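Local coordinates for protein D-glycero-alpha-D-manno-heptose 7-phosphate kinase (Campylobacter jejuni subsp. jejuni, PDB 4N3O) that phosphorylates D-glycero-alpha-D-manno-heptose 7-phosphate at C-1 with ATP, giving the 1,7-bisphosphate on the way to GDP-heptose for the capsule, at residues G54-D62 / L100-S108; L198-I209 / E323-F332. One frame throughout, in Å; residues are numbered along the deposited sequence.

Overall arrangement
Interaction 1 pairs two parallel strands in the large mixed sheet, built mostly from the N-terminal half; interaction 2 joins strand 202-206 to the edge strand 326-327 of the four-stranded antiparallel sheet. They share no strand or helix, their centres lie 31 Å apart, and their nearest atoms are about 8 Å apart. Both are partly buried and both touch the second subunit. In 54-62/100-108 a regular backbone ladder, ended by D62, separates an aromatic, aliphatic face from a largely polar one carrying a histidine-aspartate bond. In 198-209/323-332 the ladder is shorter, and more of the hold comes from side chains taking backbone N-H groups, a tyrosine hydroxyl and a glutamate.

Interaction 1 (G54-D62 / L100-S108); sequences GKIIFDSPD and LSFSLHTYS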
loop_
_atom_site.group_PDB
_atom_site.type_symbol
_atom_site.label_atom_id
_atom_site.label_comp_id
_atom_site.label_asym_id
_atom_site.label_seq_id
_atom_site.Cartn_x
_atom_site.Cartn_y
_atom_site.Cartn_z
ATOM N N GLY A 54 -15.995 32.781 -11.717
ATOM C CA GLY A 54 -16.159 33.425 -10.422
ATOM C C GLY A 54 -16.855 32.572 -9.384
ATOM O O GLY A 54 -17.540 33.095 -8.509
ATOM N N LYS A 55 -16.697 31.258 -9.491
ATOM C CA LYS A 55 -17.282 30.324 -8.525
ATOM C C LYS A 55 -16.221 29.601 -7.703
ATOM O O LYS A 55 -15.091 29.411 -8.135
ATOM C CB LYS A 55 -18.178 29.283 -9.212
ATOM C CG LYS A 55 -19.661 29.620 -9.274
ATOM C CD LYS A 55 -19.954 30.956 -9.937
ATOM C CE LYS A 55 -21.452 31.215 -9.991
ATOM N NZ LYS A 55 -22.072 31.169 -8.637
ATOM N N ILE A 56 -16.615 29.215 -6.502
ATOM C CA ILE A 56 -15.766 28.470 -5.615
ATOM C C ILE A 56 -16.599 27.290 -5.121
ATOM O O ILE A 56 -17.637 27.480 -4.485
ATOM C CB ILE A 56 -15.255 29.321 -4.438
ATOM C CG1 ILE A 56 -14.232 30.353 -4.937
ATOM C CG2 ILE A 56 -14.617 28.435 -3.388
ATOM C CD1 ILE A 56 -13.740 31.304 -3.865
ATOM N N ILE A 57 -16.131 26.081 -5.425
ATOM C CA ILE A 57 -16.819 24.856 -5.054
ATOM C C ILE A 57 -15.947 23.994 -4.149
ATOM O O ILE A 57 -14.760 23.818 -4.408
ATOM C CB ILE A 57 -17.184 24.067 -6.328
ATOM C CG1 ILE A 57 -18.122 24.921 -7.195
ATOM C CG2 ILE A 57 -17.816 22.718 -5.987
ATOM C CD1 ILE A 57 -18.466 24.307 -8.531
ATOM N N PHE A 58 -16.538 23.495 -3.073
ATOM C CA PHE A 58 -15.866 22.604 -2.153
ATOM C C PHE A 58 -16.680 21.320 -2.205
ATOM O O PHE A 58 -17.876 21.349 -1.886
ATOM C CB PHE A 58 -15.865 23.154 -0.725
ATOM C CG PHE A 58 -15.107 24.444 -0.553
ATOM C CD1 PHE A 58 -13.797 24.564 -0.995
ATOM C CD2 PHE A 58 -15.656 25.490 0.164
ATOM C CE1 PHE A 58 -13.084 25.730 -0.793
ATOM C CE2 PHE A 58 -14.948 26.664 0.368
ATOM C CZ PHE A 58 -13.666 26.786 -0.115
ATOM N N ASP A 59 -16.041 20.207 -2.589
ATOM C CA ASP A 59 -16.724 18.925 -2.779
ATOM C C ASP A 59 -16.068 17.776 -2.009
ATOM O O ASP A 59 -14.988 17.317 -2.352
ATOM C CB ASP A 59 -16.745 18.608 -4.271
ATOM C CG ASP A 59 -17.422 17.283 -4.587
ATOM O OD1 ASP A 59 -18.253 16.803 -3.781
ATOM O OD2 ASP A 59 -17.130 16.733 -5.669
ATOM N N SER A 60 -16.766 17.304 -0.985
ATOM C CA SER A 60 -16.286 16.249 -0.102
ATOM C C SER A 60 -17.361 15.160 0.031
ATOM O O SER A 60 -18.109 15.138 1.006
ATOM C CB SER A 60 -15.955 16.881 1.257
ATOM O OG SER A 60 -15.742 15.920 2.269
ATOM N N PRO A 61 -17.441 14.250 -0.954
ATOM C CA PRO A 61 -18.469 13.195 -0.965
ATOM C C PRO A 61 -18.396 12.162 0.165
ATOM O O PRO A 61 -19.434 11.665 0.597
ATOM C CB PRO A 61 -18.274 12.529 -2.325
ATOM C CG PRO A 61 -16.865 12.827 -2.698
ATOM C CD PRO A 61 -16.601 14.202 -2.160
ATOM N N ASP A 62 -17.204 11.841 0.649
ATOM C CA ASP A 62 -17.111 10.888 1.751
ATOM C C ASP A 62 -17.797 11.419 3.022
ATOM O O ASP A 62 -18.117 10.646 3.916
ATOM C CB ASP A 62 -15.653 10.439 2.008
ATOM C CG ASP A 62 -14.699 11.602 2.197
ATOM O OD1 ASP A 62 -14.971 12.717 1.674
ATOM O OD2 ASP A 62 -13.667 11.394 2.851
ATOM N N LEU A 100 -10.128 34.034 -5.798
ATOM C CA LEU A 100 -9.735 32.961 -6.707
ATOM C C LEU A 100 -10.972 32.162 -7.079
ATOM O O LEU A 100 -11.941 32.107 -6.302
ATOM C CB LEU A 100 -8.714 32.046 -6.028
ATOM C CG LEU A 100 -7.478 32.735 -5.437
ATOM C CD1 LEU A 100 -6.747 31.753 -4.534
ATOM C CD2 LEU A 100 -6.557 33.291 -6.518
ATOM N N SER A 101 -10.944 31.545 -8.259
ATOM C CA SER A 101 -12.079 30.740 -8.720
ATOM C C SER A 101 -11.602 29.310 -9.008
ATOM O O SER A 101 -10.701 29.100 -9.820
ATOM C CB SER A 101 -12.731 31.396 -9.938
ATOM O OG SER A 101 -13.953 30.754 -10.282
ATOM N N PHE A 102 -12.220 28.333 -8.344
ATOM C CA PHE A 102 -11.788 26.943 -8.444
ATOM C C PHE A 102 -12.773 26.014 -7.782
ATOM O O PHE A 102 -13.660 26.468 -7.058
ATOM C CB PHE A 102 -10.495 26.781 -7.648
ATOM C CG PHE A 102 -10.683 27.042 -6.169
ATOM C CD1 PHE A 102 -10.558 28.325 -5.657
ATOM C CD2 PHE A 102 -11.055 26.019 -5.313
ATOM C CE1 PHE A 102 -10.774 28.575 -4.311
ATOM C CE2 PHE A 102 -11.255 26.256 -3.962
ATOM C CZ PHE A 102 -11.116 27.534 -3.456
ATOM N N SER A 103 -12.574 24.709 -8.000
ATOM C CA SER A 103 -13.355 23.660 -7.340
ATOM C C SER A 103 -12.341 22.759 -6.636
ATOM O O SER A 103 -11.306 22.449 -7.199
ATOM C CB SER A 103 -14.190 22.854 -8.323
ATOM O OG SER A 103 -13.384 22.074 -9.181
ATOM N N LEU A 104 -12.646 22.362 -5.403
ATOM C CA LEU A 104 -11.770 21.544 -4.591
ATOM C C LEU A 104 -12.517 20.268 -4.222
ATOM O O LEU A 104 -13.605 20.338 -3.636
ATOM C CB LEU A 104 -11.388 22.308 -3.322
ATOM C CG LEU A 104 -10.455 21.582 -2.355
ATOM C CD1 LEU A 104 -9.105 21.379 -3.020
ATOM C CD2 LEU A 104 -10.309 22.338 -1.051
ATOM N N HIS A 105 -11.939 19.108 -4.548
ATOM C CA HIS A 105 -12.613 17.839 -4.298
ATOM C C HIS A 105 -11.716 16.970 -3.436
ATOM O O HIS A 105 -10.547 16.834 -3.752
ATOM C CB HIS A 105 -12.879 17.136 -5.636
ATOM C CG HIS A 105 -13.454 18.028 -6.692
ATOM N ND1 HIS A 105 -14.793 18.035 -7.015
ATOM C CD2 HIS A 105 -12.868 18.941 -7.505
ATOM C CE1 HIS A 105 -15.007 18.907 -7.988
ATOM N NE2 HIS A 105 -13.853 19.468 -8.305
ATOM N N THR A 106 -12.241 16.374 -2.366
ATOM C CA THR A 106 -11.406 15.543 -1.484
ATOM C C THR A 106 -12.098 14.304 -0.949
ATOM O O THR A 106 -13.327 14.224 -0.932
ATOM C CB THR A 106 -10.990 16.316 -0.231
ATOM O OG1 THR A 106 -12.151 16.611 0.548
ATOM C CG2 THR A 106 -10.314 17.599 -0.596
ATOM N N TYR A 107 -11.297 13.343 -0.494
ATOM C CA TYR A 107 -11.836 12.135 0.147
ATOM C C TYR A 107 -10.706 11.351 0.794
ATOM O O TYR A 107 -9.549 11.409 0.355
ATOM C CB TYR A 107 -12.657 11.238 -0.814
ATOM C CG TYR A 107 -11.856 10.312 -1.696
ATOM C CD1 TYR A 107 -11.376 10.731 -2.918
ATOM C CD2 TYR A 107 -11.593 9.010 -1.302
ATOM C CE1 TYR A 107 -10.644 9.889 -3.720
ATOM C CE2 TYR A 107 -10.867 8.146 -2.108
ATOM C CZ TYR A 107 -10.391 8.597 -3.311
ATOM O OH TYR A 107 -9.642 7.758 -4.108
ATOM N N SER A 108 -11.057 10.608 1.829
ATOM C CA SER A 108 -10.097 9.833 2.587
ATOM C C SER A 108 -10.257 8.364 2.347
ATOM O O SER A 108 -11.356 7.908 2.091
ATOM C CB SER A 108 -10.307 10.089 4.082
ATOM O OG SER A 108 -9.549 9.151 4.845
HETATM O O HOH W 1 -13.348 14.532 2.334
#
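H105 and D59 sit side by side on one face of two parallel strands: ND1 of H105 gives its hydrogen to OD2 of D59 at 3.0 Å, almost straight at 167°. OD2 of D59 lies close to the imidazole plane, at the ring edge, and uses the lone pair pointing away from OD1; the carboxylate itself is turned 81° from the ring. A chi1 of 179° swings the D59 carboxylate away from its own backbone N and over to the ND1 edge. At the other ring nitrogen, H105 NE2 is 2.8 Å from S103 OG in a second hydrogen bond, so both nitrogens are engaged and the ring's rotation is fixed.

Beneath these side chains the backbone alternates strictly: I57 N to F102 O, L104 N to I57 O, D59 N to L104 O (2.7 Å) and T106 N to D59 O. At the start the ladder frays. F102 N reaches K55 O only weakly, and the same carbonyl takes a shorter bond, 2.8 Å, from S101 OG on a lone pair. At the far end D62 replaces a backbone acceptor, its OD2 receiving S108 N at 2.9 Å from above the carboxylate plane. A water bonded to S60 OG and T106 OG1 lies very close to D62 OD1, a doubtful distance, while S60 OG has T63 as a further partner.

The opposite face is apolar. I56 CG2 packs 3.6 Å from F102 CZ, and F58 CE1 meets F102 CE2 with the two rings oblique, while helix 82-96 touches I56, F58 and L104. S60 probably contributes to ATP binding, judging by similarity, and S108 lies near the predicted nucleotide loop at G118. This is a parallel strand pair within the mixed sheet of the GHMP kinase N-terminal domain, leading toward its ATP site.

Interaction 2 (L198-I209 / E323-F332); sequences LEARTVLYFTNI and EQGYVQDFSF
Y205 and G325 meet in a tightly packed part of the contact: the phenol ring lies along the backbone of 325-326, and its OH accepts the N-H of G325 in a bent bond, 2.9 Å from Y205 OH to G325 N. Putting CG anti to the backbone N (chi1 176°) sends the ring that way. Next along, F206 and Y326 exchange two backbone hydrogen bonds as an antiparallel hydrogen-bonded pair. Their rings run side by side, planes 24° apart but slid past each other, so it is F206 CB that sits over the Y326 face, 4.2 Å from its centroid.

Past Q328 N, bonded to L204 O at 2.8 Å, the segments part. A water bridges them here, accepting from L204 N and donating to Q328 O, and F330 lays CE1 3.8 Å from L204 CB. E199 then closes the end: its OE2 receives F332 N nearly straight (171°) from above the carboxylate plane. F332 CE2 packs 3.5 Å from L198 CB. The other end is looser and more open to solvent. There N208 ND2 makes a weak bond to Q324 O (3.4 Å), the Q324 side chain lies against the backbone oxygens of T207 and N208, and I209 is poorly ordered.

Strand 303-308 flanks strand 202-206 on the side away from 326-327, helix 313-320 packs L320 on V203, Y205 and V327, and F206 touches S114 and L116 of the predicted ATP loop.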
loop_
_atom_site.group_PDB
_atom_site.type_symbol
_atom_site.label_atom_id
_atom_site.label_comp_id
_atom_site.label_asym_id
_atom_site.label_seq_id
_atom_site.Cartn_x
_atom_site.Cartn_y
_atom_site.Cartn_z
ATOM N N LEU A 198 8.538 -4.878 9.868
ATOM C CA LEU A 198 7.434 -4.371 10.700
ATOM C C LEU A 198 6.076 -4.675 10.057
ATOM O O LEU A 198 5.154 -5.111 10.756
ATOM C CB LEU A 198 7.563 -2.886 10.957
ATOM C CG LEU A 198 8.375 -2.489 12.167
ATOM C CD1 LEU A 198 8.569 -0.980 12.143
ATOM C CD2 LEU A 198 7.645 -2.928 13.444
ATOM N N GLU A 199 5.961 -4.446 8.745
ATOM C CA GLU A 199 4.716 -4.759 8.000
ATOM C C GLU A 199 4.388 -6.244 8.098
ATOM O O GLU A 199 3.230 -6.615 8.254
ATOM C CB GLU A 199 4.835 -4.377 6.528
ATOM C CG GLU A 199 4.957 -2.884 6.307
ATOM C CD GLU A 199 5.610 -2.480 4.975
ATOM O OE1 GLU A 199 5.781 -3.320 4.060
ATOM O OE2 GLU A 199 5.952 -1.280 4.841
ATOM N N ALA A 200 5.409 -7.098 8.006
ATOM C CA ALA A 200 5.187 -8.562 8.071
ATOM C C ALA A 200 4.653 -8.990 9.438
ATOM O O ALA A 200 3.915 -9.975 9.537
ATOM C CB ALA A 200 6.468 -9.310 7.750
ATOM N N ARG A 201 5.011 -8.222 10.473
ATOM C CA ARG A 201 4.604 -8.490 11.852
ATOM C C ARG A 201 3.340 -7.771 12.268
ATOM O O ARG A 201 2.977 -7.837 13.422
ATOM C CB ARG A 201 5.632 -7.908 12.822
ATOM C CG ARG A 201 7.088 -8.247 12.634
ATOM C CD ARG A 201 7.523 -9.427 13.424
ATOM N NE ARG A 201 8.971 -9.439 13.520
ATOM C CZ ARG A 201 9.658 -10.379 14.150
ATOM N NH1 ARG A 201 10.983 -10.322 14.180
ATOM N NH2 ARG A 201 9.020 -11.391 14.733
ATOM N N THR A 202 2.670 -7.052 11.393
ATOM C CA THR A 202 1.556 -6.286 11.895
ATOM C C THR A 202 0.247 -6.405 11.132
ATOM O O THR A 202 0.222 -6.622 9.934
ATOM C CB THR A 202 1.947 -4.774 12.034
ATOM O OG1 THR A 202 2.376 -4.242 10.790
ATOM C CG2 THR A 202 3.082 -4.584 13.022
ATOM N N VAL A 203 -0.842 -6.270 11.878
ATOM C CA VAL A 203 -2.187 -6.306 11.346
ATOM C C VAL A 203 -2.961 -5.102 11.879
ATOM O O VAL A 203 -2.942 -4.820 13.066
ATOM C CB VAL A 203 -2.927 -7.573 11.790
ATOM C CG1 VAL A 203 -4.394 -7.497 11.369
ATOM C CG2 VAL A 203 -2.255 -8.803 11.220
ATOM N N LEU A 204 -3.630 -4.398 10.989
ATOM C CA LEU A 204 -4.420 -3.217 11.339
ATOM C C LEU A 204 -5.889 -3.594 11.149
ATOM O O LEU A 204 -6.285 -3.992 10.058
ATOM C CB LEU A 204 -4.048 -2.069 10.399
ATOM C CG LEU A 204 -4.810 -0.759 10.598
ATOM C CD1 LEU A 204 -4.632 -0.257 12.018
ATOM C CD2 LEU A 204 -4.362 0.301 9.598
ATOM N N TYR A 205 -6.690 -3.471 12.201
ATOM C CA TYR A 205 -8.096 -3.852 12.157
ATOM C C TYR A 205 -9.030 -2.754 12.634
ATOM O O TYR A 205 -8.900 -2.279 13.747
ATOM C CB TYR A 205 -8.283 -5.074 13.052
ATOM C CG TYR A 205 -9.709 -5.564 13.218
ATOM C CD1 TYR A 205 -10.367 -6.216 12.178
ATOM C CD2 TYR A 205 -10.383 -5.423 14.438
ATOM C CE1 TYR A 205 -11.658 -6.685 12.328
ATOM C CE2 TYR A 205 -11.677 -5.890 14.601
ATOM C CZ TYR A 205 -12.308 -6.519 13.543
ATOM O OH TYR A 205 -13.593 -6.983 13.678
ATOM N N PHE A 206 -9.965 -2.357 11.775
ATOM C CA PHE A 206 -10.993 -1.396 12.138
ATOM C C PHE A 206 -12.140 -2.207 12.692
ATOM O O PHE A 206 -12.633 -3.121 12.043
ATOM C CB PHE A 206 -11.427 -0.546 10.955
ATOM C CG PHE A 206 -10.444 0.537 10.609
ATOM C CD1 PHE A 206 -10.531 1.783 11.214
ATOM C CD2 PHE A 206 -9.430 0.315 9.689
ATOM C CE1 PHE A 206 -9.624 2.789 10.904
ATOM C CE2 PHE A 206 -8.533 1.313 9.370
ATOM C CZ PHE A 206 -8.627 2.549 9.980
ATOM N N THR A 207 -12.576 -1.834 13.885
ATOM C CA THR A 207 -13.567 -2.593 14.640
ATOM C C THR A 207 -15.043 -2.495 14.280
ATOM O O THR A 207 -15.744 -3.515 14.317
ATOM C CB THR A 207 -13.492 -2.174 16.111
ATOM O OG1 THR A 207 -13.859 -0.796 16.218
ATOM C CG2 THR A 207 -12.078 -2.374 16.659
ATOM N N ASN A 208 -15.509 -1.286 13.958
ATOM C CA ASN A 208 -16.926 -1.022 13.682
ATOM C C ASN A 208 -17.755 -1.371 14.910
ATOM O O ASN A 208 -18.837 -1.935 14.812
ATOM C CB ASN A 208 -17.435 -1.761 12.432
ATOM C CG ASN A 208 -16.770 -1.273 11.151
ATOM O OD1 ASN A 208 -16.008 -0.296 11.159
ATOM N ND2 ASN A 208 -17.055 -1.951 10.042
ATOM N N ILE A 209 -17.211 -1.033 16.073
ATOM C CA ILE A 209 -17.864 -1.275 17.350
ATOM C C ILE A 209 -18.591 -0.018 17.822
ATOM O O ILE A 209 -18.269 1.099 17.411
ATOM C CB ILE A 209 -16.829 -1.683 18.436
ATOM C CG1 ILE A 209 -16.328 -3.104 18.185
ATOM C CG2 ILE A 209 -17.435 -1.636 19.838
ATOM C CD1 ILE A 209 -15.249 -3.547 19.151
ATOM N N GLU A 323 -15.394 -11.229 11.779
ATOM C CA GLU A 323 -15.990 -10.333 12.740
ATOM C C GLU A 323 -16.580 -9.134 12.015
ATOM O O GLU A 323 -16.415 -8.989 10.799
ATOM C CB GLU A 323 -14.948 -9.937 13.776
ATOM C CG GLU A 323 -14.390 -11.138 14.546
ATOM C CD GLU A 323 -15.445 -11.849 15.399
ATOM O OE1 GLU A 323 -15.228 -13.022 15.786
ATOM O OE2 GLU A 323 -16.502 -11.239 15.681
ATOM N N GLN A 324 -17.272 -8.280 12.758
ATOM C CA GLN A 324 -17.963 -7.135 12.166
ATOM C C GLN A 324 -17.039 -6.065 11.577
ATOM O O GLN A 324 -17.483 -5.235 10.793
ATOM C CB GLN A 324 -18.918 -6.489 13.188
ATOM C CG GLN A 324 -18.235 -5.754 14.340
ATOM C CD GLN A 324 -19.226 -5.078 15.280
ATOM O OE1 GLN A 324 -20.331 -4.705 14.877
ATOM N NE2 GLN A 324 -18.824 -4.899 16.536
ATOM N N GLY A 325 -15.770 -6.066 11.960
ATOM C CA GLY A 325 -14.836 -5.071 11.432
ATOM C C GLY A 325 -14.185 -5.496 10.124
ATOM O O GLY A 325 -14.731 -6.289 9.370
ATOM N N TYR A 326 -13.032 -4.923 9.831
ATOM C CA TYR A 326 -12.282 -5.335 8.660
ATOM C C TYR A 326 -10.811 -5.040 8.856
ATOM O O TYR A 326 -10.431 -4.091 9.541
ATOM C CB TYR A 326 -12.802 -4.693 7.371
ATOM C CG TYR A 326 -12.596 -3.214 7.258
ATOM C CD1 TYR A 326 -11.430 -2.699 6.691
ATOM C CD2 TYR A 326 -13.580 -2.320 7.682
ATOM C CE1 TYR A 326 -11.233 -1.332 6.567
ATOM C CE2 TYR A 326 -13.401 -0.947 7.560
ATOM C CZ TYR A 326 -12.222 -0.455 7.011
ATOM O OH TYR A 326 -12.037 0.914 6.898
ATOM N N VAL A 327 -9.996 -5.902 8.271
ATOM C CA VAL A 327 -8.558 -5.771 8.301
ATOM C C VAL A 327 -8.149 -4.853 7.160
ATOM O O VAL A 327 -8.657 -4.971 6.047
ATOM C CB VAL A 327 -7.895 -7.163 8.156
ATOM C CG1 VAL A 327 -6.399 -7.042 7.936
ATOM C CG2 VAL A 327 -8.209 -8.018 9.387
ATOM N N GLN A 328 -7.239 -3.926 7.440
ATOM C CA GLN A 328 -6.767 -2.996 6.442
ATOM C C GLN A 328 -5.288 -3.210 6.176
ATOM O O GLN A 328 -4.464 -2.927 7.032
ATOM C CB GLN A 328 -7.007 -1.562 6.915
ATOM C CG GLN A 328 -6.503 -0.489 5.966
ATOM C CD GLN A 328 -7.254 -0.486 4.641
ATOM O OE1 GLN A 328 -8.449 -0.212 4.595
ATOM N NE2 GLN A 328 -6.553 -0.775 3.566
ATOM N N ASP A 329 -4.956 -3.738 5.000
ATOM C CA ASP A 329 -3.569 -3.916 4.603
ATOM C C ASP A 329 -2.981 -2.524 4.382
ATOM O O ASP A 329 -3.694 -1.584 4.029
ATOM C CB ASP A 329 -3.433 -4.688 3.267
ATOM C CG ASP A 329 -3.804 -6.181 3.370
ATOM O OD1 ASP A 329 -4.058 -6.701 4.489
ATOM O OD2 ASP A 329 -3.823 -6.847 2.299
ATOM N N PHE A 330 -1.674 -2.410 4.566
ATOM C CA PHE A 330 -0.985 -1.165 4.373
ATOM C C PHE A 330 0.509 -1.399 4.329
ATOM O O PHE A 330 0.976 -2.434 4.740
ATOM C CB PHE A 330 -1.280 -0.223 5.554
ATOM C CG PHE A 330 -0.617 -0.634 6.820
ATOM C CD1 PHE A 330 -1.201 -1.560 7.648
ATOM C CD2 PHE A 330 0.618 -0.088 7.184
ATOM C CE1 PHE A 330 -0.584 -1.943 8.833
ATOM C CE2 PHE A 330 1.254 -0.477 8.356
ATOM C CZ PHE A 330 0.647 -1.407 9.185
ATOM N N SER A 331 1.246 -0.395 3.868
ATOM C CA SER A 331 2.706 -0.398 3.887
ATOM C C SER A 331 3.104 0.890 4.592
ATOM O O SER A 331 2.305 1.822 4.672
ATOM C CB SER A 331 3.268 -0.258 2.480
ATOM O OG SER A 331 2.586 -1.066 1.574
ATOM N N PHE A 332 4.334 0.960 5.078
ATOM C CA PHE A 332 4.855 2.219 5.590
ATOM C C PHE A 332 5.379 2.949 4.366
ATOM O O PHE A 332 5.984 2.327 3.519
ATOM C CB PHE A 332 5.975 1.999 6.595
ATOM C CG PHE A 332 5.511 1.336 7.841
ATOM C CD1 PHE A 332 4.650 2.004 8.716
ATOM C CD2 PHE A 332 5.916 0.058 8.162
ATOM C CE1 PHE A 332 4.197 1.404 9.874
ATOM C CE2 PHE A 332 5.470 -0.542 9.330
ATOM C CZ PHE A 332 4.600 0.133 10.185
HETATM O O HOH W 2 -3.101 -4.953 8.307
#